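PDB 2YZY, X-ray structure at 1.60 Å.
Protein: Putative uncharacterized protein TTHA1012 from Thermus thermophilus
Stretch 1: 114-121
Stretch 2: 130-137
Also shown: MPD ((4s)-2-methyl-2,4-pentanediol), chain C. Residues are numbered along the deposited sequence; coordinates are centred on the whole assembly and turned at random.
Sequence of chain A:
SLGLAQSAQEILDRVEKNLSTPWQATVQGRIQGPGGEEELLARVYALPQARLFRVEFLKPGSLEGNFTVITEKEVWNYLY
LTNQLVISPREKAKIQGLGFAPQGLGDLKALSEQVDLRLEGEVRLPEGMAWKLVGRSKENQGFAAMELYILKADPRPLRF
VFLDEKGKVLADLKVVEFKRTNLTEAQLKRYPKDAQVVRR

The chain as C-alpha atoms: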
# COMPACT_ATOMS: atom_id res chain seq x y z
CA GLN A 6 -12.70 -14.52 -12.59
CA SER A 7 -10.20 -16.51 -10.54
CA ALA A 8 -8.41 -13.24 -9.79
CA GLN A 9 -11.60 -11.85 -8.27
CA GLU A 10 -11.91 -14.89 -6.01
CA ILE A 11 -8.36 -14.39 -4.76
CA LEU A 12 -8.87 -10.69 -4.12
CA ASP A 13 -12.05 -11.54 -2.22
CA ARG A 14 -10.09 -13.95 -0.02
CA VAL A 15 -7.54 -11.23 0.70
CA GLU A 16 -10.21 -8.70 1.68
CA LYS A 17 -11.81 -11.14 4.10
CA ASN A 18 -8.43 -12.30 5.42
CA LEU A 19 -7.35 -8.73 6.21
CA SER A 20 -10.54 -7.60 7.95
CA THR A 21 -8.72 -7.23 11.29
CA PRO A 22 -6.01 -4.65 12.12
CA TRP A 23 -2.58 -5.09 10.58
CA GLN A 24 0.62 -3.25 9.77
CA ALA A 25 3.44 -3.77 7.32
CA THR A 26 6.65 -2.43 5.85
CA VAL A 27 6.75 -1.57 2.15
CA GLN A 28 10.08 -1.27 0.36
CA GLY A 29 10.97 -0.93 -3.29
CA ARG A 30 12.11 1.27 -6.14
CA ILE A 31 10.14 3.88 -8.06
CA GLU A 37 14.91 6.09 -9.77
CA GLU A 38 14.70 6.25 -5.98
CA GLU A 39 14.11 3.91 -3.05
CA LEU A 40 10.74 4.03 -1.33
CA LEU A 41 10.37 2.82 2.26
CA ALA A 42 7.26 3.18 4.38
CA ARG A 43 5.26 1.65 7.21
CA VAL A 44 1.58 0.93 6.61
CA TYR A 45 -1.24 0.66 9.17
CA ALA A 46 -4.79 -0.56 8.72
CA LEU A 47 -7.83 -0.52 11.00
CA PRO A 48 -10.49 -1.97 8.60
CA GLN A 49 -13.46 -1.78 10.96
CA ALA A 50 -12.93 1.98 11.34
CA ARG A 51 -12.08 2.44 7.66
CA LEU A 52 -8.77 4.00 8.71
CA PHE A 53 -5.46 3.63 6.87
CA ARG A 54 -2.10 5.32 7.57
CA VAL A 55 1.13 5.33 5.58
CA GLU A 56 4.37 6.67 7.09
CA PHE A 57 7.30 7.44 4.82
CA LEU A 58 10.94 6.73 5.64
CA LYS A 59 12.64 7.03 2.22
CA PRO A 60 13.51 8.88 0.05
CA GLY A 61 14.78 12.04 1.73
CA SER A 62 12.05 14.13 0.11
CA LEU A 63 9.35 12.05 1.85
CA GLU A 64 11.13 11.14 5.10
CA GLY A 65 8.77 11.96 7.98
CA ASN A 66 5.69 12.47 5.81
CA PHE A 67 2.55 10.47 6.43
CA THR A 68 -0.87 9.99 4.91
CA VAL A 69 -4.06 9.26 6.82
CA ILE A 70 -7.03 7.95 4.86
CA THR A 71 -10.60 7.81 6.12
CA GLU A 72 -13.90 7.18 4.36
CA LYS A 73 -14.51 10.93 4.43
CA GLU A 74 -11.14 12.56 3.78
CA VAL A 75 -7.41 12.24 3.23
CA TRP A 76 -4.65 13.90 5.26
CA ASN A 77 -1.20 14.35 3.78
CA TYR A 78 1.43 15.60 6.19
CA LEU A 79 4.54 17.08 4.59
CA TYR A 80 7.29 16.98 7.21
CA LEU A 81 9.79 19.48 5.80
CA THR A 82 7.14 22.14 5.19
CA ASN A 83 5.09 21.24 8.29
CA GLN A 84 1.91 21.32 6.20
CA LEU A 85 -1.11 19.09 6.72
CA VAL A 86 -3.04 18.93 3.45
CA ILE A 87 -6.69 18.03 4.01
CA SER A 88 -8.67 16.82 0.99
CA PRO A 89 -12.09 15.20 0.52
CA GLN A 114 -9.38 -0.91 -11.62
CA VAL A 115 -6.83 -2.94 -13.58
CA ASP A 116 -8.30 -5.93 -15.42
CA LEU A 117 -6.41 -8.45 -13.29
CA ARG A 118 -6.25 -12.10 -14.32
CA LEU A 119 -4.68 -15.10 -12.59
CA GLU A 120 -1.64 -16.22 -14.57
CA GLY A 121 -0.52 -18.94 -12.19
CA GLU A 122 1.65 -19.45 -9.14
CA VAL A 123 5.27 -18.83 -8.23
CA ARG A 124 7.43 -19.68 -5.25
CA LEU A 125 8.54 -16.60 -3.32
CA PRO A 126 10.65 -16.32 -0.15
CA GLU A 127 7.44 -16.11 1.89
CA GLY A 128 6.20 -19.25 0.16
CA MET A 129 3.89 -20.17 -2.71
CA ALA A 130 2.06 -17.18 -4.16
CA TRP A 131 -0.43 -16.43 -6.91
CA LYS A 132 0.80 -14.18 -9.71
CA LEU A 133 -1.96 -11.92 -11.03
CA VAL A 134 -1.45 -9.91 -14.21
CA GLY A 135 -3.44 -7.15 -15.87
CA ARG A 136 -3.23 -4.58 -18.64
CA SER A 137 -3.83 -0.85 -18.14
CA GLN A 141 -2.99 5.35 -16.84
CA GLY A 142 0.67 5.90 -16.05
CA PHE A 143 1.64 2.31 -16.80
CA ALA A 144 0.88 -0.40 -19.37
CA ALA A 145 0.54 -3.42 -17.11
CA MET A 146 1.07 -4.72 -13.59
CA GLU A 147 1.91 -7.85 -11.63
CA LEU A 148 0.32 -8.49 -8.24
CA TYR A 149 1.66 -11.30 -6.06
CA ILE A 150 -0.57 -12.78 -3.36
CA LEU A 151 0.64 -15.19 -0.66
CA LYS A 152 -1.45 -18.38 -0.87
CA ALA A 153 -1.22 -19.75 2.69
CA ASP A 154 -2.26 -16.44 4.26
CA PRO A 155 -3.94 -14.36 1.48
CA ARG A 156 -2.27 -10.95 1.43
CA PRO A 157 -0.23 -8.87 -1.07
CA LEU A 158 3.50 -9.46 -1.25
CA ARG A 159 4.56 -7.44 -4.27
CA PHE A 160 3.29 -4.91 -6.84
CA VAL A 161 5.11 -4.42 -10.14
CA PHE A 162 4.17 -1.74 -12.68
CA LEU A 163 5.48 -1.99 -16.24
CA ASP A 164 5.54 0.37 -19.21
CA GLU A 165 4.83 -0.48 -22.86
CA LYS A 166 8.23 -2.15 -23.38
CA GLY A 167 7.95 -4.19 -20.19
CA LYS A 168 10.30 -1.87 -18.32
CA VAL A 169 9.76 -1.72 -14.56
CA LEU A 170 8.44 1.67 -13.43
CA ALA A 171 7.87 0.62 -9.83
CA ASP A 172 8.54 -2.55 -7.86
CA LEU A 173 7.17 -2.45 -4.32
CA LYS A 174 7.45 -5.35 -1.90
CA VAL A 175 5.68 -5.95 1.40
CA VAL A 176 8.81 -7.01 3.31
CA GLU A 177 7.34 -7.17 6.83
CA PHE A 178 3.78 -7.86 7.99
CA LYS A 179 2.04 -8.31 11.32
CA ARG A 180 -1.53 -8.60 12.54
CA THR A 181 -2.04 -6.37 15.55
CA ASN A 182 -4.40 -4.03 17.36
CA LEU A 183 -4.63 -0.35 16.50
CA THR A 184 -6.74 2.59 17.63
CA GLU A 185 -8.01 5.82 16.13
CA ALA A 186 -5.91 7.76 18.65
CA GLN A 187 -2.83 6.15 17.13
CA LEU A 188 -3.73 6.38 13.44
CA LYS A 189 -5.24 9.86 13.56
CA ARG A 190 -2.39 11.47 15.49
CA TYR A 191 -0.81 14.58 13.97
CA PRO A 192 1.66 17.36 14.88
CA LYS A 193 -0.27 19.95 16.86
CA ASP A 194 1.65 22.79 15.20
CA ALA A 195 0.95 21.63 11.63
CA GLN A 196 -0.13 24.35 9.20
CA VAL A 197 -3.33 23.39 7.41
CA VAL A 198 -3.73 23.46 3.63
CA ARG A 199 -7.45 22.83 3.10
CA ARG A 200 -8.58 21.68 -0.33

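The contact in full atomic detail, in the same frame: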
# COMPACT_ATOMS: atom_id res chain seq x y z
N GLN A 114 -9.23 -1.61 -10.31
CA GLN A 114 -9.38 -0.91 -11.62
C GLN A 114 -8.78 -1.74 -12.74
O GLN A 114 -9.44 -2.01 -13.75
CB GLN A 114 -8.69 0.46 -11.56
CG GLN A 114 -8.75 1.23 -12.87
CD GLN A 114 -8.08 2.59 -12.78
OE1 GLN A 114 -8.02 3.33 -13.77
NE2 GLN A 114 -7.58 2.93 -11.60
N VAL A 115 -7.52 -2.14 -12.57
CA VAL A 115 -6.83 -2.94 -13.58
C VAL A 115 -7.57 -4.26 -13.81
O VAL A 115 -8.06 -4.88 -12.87
CB VAL A 115 -5.38 -3.25 -13.15
CG1 VAL A 115 -4.69 -4.10 -14.20
CG2 VAL A 115 -4.62 -1.96 -12.92
N ASP A 116 -7.64 -4.68 -15.07
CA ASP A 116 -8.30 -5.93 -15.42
C ASP A 116 -7.36 -7.08 -15.06
O ASP A 116 -6.73 -7.66 -15.94
CB ASP A 116 -8.63 -5.95 -16.91
CG ASP A 116 -9.42 -7.18 -17.32
OD1 ASP A 116 -8.89 -8.30 -17.19
OD2 ASP A 116 -10.58 -7.02 -17.76
N LEU A 117 -7.28 -7.38 -13.78
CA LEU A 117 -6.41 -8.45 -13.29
C LEU A 117 -6.91 -9.84 -13.63
O LEU A 117 -8.11 -10.13 -13.59
CB LEU A 117 -6.23 -8.33 -11.78
CG LEU A 117 -5.43 -7.13 -11.27
CD1 LEU A 117 -5.45 -7.11 -9.75
CD2 LEU A 117 -4.00 -7.21 -11.79
N ARG A 118 -5.96 -10.71 -13.97
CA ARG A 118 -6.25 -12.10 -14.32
C ARG A 118 -5.20 -12.98 -13.65
O ARG A 118 -4.04 -12.59 -13.52
CB ARG A 118 -6.17 -12.29 -15.83
CG ARG A 118 -7.07 -11.37 -16.64
CD ARG A 118 -8.53 -11.74 -16.50
NE ARG A 118 -9.39 -10.89 -17.33
CZ ARG A 118 -9.29 -10.80 -18.65
NH1 ARG A 118 -8.38 -11.50 -19.31
NH2 ARG A 118 -10.11 -10.00 -19.32
N LEU A 119 -5.61 -14.17 -13.22
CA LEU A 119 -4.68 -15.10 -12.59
C LEU A 119 -3.83 -15.78 -13.66
O LEU A 119 -4.35 -16.47 -14.53
CB LEU A 119 -5.44 -16.16 -11.79
CG LEU A 119 -4.58 -17.30 -11.22
CD1 LEU A 119 -3.59 -16.74 -10.21
CD2 LEU A 119 -5.48 -18.34 -10.57
N GLU A 120 -2.51 -15.58 -13.59
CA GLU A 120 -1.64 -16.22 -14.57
C GLU A 120 -1.18 -17.58 -14.07
O GLU A 120 -1.03 -18.52 -14.85
CB GLU A 120 -0.41 -15.35 -14.86
CG GLU A 120 0.41 -15.88 -16.03
CD GLU A 120 1.71 -15.14 -16.22
OE1 GLU A 120 2.61 -15.31 -15.38
OE2 GLU A 120 1.82 -14.40 -17.22
N GLY A 121 -0.96 -17.68 -12.76
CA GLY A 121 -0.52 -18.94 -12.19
C GLY A 121 0.11 -18.71 -10.83
O GLY A 121 -0.20 -17.73 -10.16
N ALA A 130 2.92 -18.34 -3.95
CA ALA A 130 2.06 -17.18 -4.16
C ALA A 130 1.41 -17.23 -5.53
O ALA A 130 1.90 -17.89 -6.45
CB ALA A 130 2.88 -15.91 -4.03
N TRP A 131 0.29 -16.53 -5.65
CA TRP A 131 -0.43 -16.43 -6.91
C TRP A 131 0.12 -15.20 -7.62
O TRP A 131 0.36 -14.17 -6.99
CB TRP A 131 -1.92 -16.21 -6.69
CG TRP A 131 -2.68 -17.40 -6.19
CD1 TRP A 131 -2.87 -18.58 -6.84
CD2 TRP A 131 -3.40 -17.49 -4.96
NE1 TRP A 131 -3.67 -19.41 -6.09
CE2 TRP A 131 -4.01 -18.76 -4.93
CE3 TRP A 131 -3.59 -16.62 -3.87
CZ2 TRP A 131 -4.80 -19.19 -3.86
CZ3 TRP A 131 -4.38 -17.05 -2.81
CH2 TRP A 131 -4.97 -18.32 -2.81
N LYS A 132 0.33 -15.31 -8.93
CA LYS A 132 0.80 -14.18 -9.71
C LYS A 132 -0.37 -13.69 -10.56
O LYS A 132 -0.84 -14.41 -11.44
CB LYS A 132 1.96 -14.57 -10.63
CG LYS A 132 2.42 -13.42 -11.55
CD LYS A 132 3.40 -13.89 -12.62
CE LYS A 132 3.79 -12.75 -13.55
NZ LYS A 132 4.44 -13.24 -14.80
N LEU A 133 -0.86 -12.49 -10.27
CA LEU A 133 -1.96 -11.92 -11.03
C LEU A 133 -1.37 -10.91 -12.00
O LEU A 133 -0.42 -10.20 -11.68
CB LEU A 133 -2.96 -11.23 -10.10
CG LEU A 133 -3.57 -12.04 -8.95
CD1 LEU A 133 -4.56 -11.15 -8.20
CD2 LEU A 133 -4.26 -13.27 -9.49
N VAL A 134 -1.94 -10.85 -13.20
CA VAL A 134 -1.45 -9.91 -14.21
C VAL A 134 -2.63 -9.17 -14.84
O VAL A 134 -3.73 -9.71 -14.94
CB VAL A 134 -0.65 -10.64 -15.31
CG1 VAL A 134 0.60 -11.26 -14.71
CG2 VAL A 134 -1.50 -11.73 -15.95
N GLY A 135 -2.38 -7.93 -15.25
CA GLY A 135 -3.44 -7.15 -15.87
C GLY A 135 -2.91 -6.00 -16.69
O GLY A 135 -1.88 -5.41 -16.37
N ARG A 136 -3.63 -5.67 -17.76
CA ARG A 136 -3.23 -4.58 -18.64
C ARG A 136 -3.92 -3.29 -18.21
O ARG A 136 -5.00 -3.33 -17.62
CB ARG A 136 -3.60 -4.91 -20.09
CG ARG A 136 -3.02 -3.95 -21.11
CD ARG A 136 -3.46 -4.30 -22.53
NE ARG A 136 -3.14 -5.67 -22.91
CZ ARG A 136 -3.90 -6.73 -22.61
NH1 ARG A 136 -5.03 -6.58 -21.94
NH2 ARG A 136 -3.52 -7.94 -23.00
N SER A 137 -3.28 -2.16 -18.49
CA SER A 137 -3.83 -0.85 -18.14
C SER A 137 -3.95 -0.66 -16.63
O SER A 137 -3.42 0.35 -16.13
CB SER A 137 -5.19 -0.65 -18.80
OG SER A 137 -5.08 -0.65 -20.21
C1 MPD C . 5.25 -9.47 -18.08
C2 MPD C . 4.05 -10.12 -17.39
O2 MPD C . 4.48 -10.76 -16.19
CM MPD C . 3.01 -9.05 -17.06
C3 MPD C . 3.42 -11.16 -18.32
C4 MPD C . 4.09 -12.42 -18.87
O4 MPD C . 4.28 -13.37 -17.82
C5 MPD C . 3.22 -13.02 -19.97

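The antiparallel pairing of these two strands is broken by a beta bulge: Leu 119 lies opposite Leu 133, but Gly 121 pairs with Lys 132, so that two residues, Glu 120 and Gly 121, face Lys 132 alone. Lys 132 serves both. Its carbonyl O accepts a hydrogen bond from Glu 120 N (3.0 Å), and its N donates a nearly straight one to Gly 121 O (2.8 Å). The bulge turns the CA-to-CB bond of Glu 120 toward the second strand, and its carboxylate forms a salt bridge with the extended, all-t side chain of Lys 132 (OE1 of Glu 120 to NZ of Lys 132, 2.8 Å). An MPD molecule, probably from the crystallisation liquor, caters to both charges: its O4 donates to Glu 120 OE2 (2.7 Å), while Lys 132 NZ donates to MPD O2 (2.8 Å). Gly 121 has phi/psi of 161/-154, angles at which a CB would jam against the carbonyl O of Glu 120.

Before the bulge the ladder is regular at Arg 118 and Val 134, which exchange two short hydrogen bonds, Arg 118 N to Val 134 O (2.6 Å) and Val 134 N to Arg 118 O (2.7 Å). On their side of the sheet, Arg 118 bends back along its own strand, its NE in a salt bridge with Asp 116 OD1 (2.6 Å).

The other face is apolar. Leu 119 CD1 packs against Leu 133 CD2 (3.6 Å) and reaches Trp 131 CD1 (3.9 Å), and Leu 133 is buried. Farther along, Gly 135 lets the strands approach to 4.1 Å between its CA and Leu 117 CA; a CB here would clash with Val 115 CG1 and Asp 116 O. Together the stretches bury 632 Å².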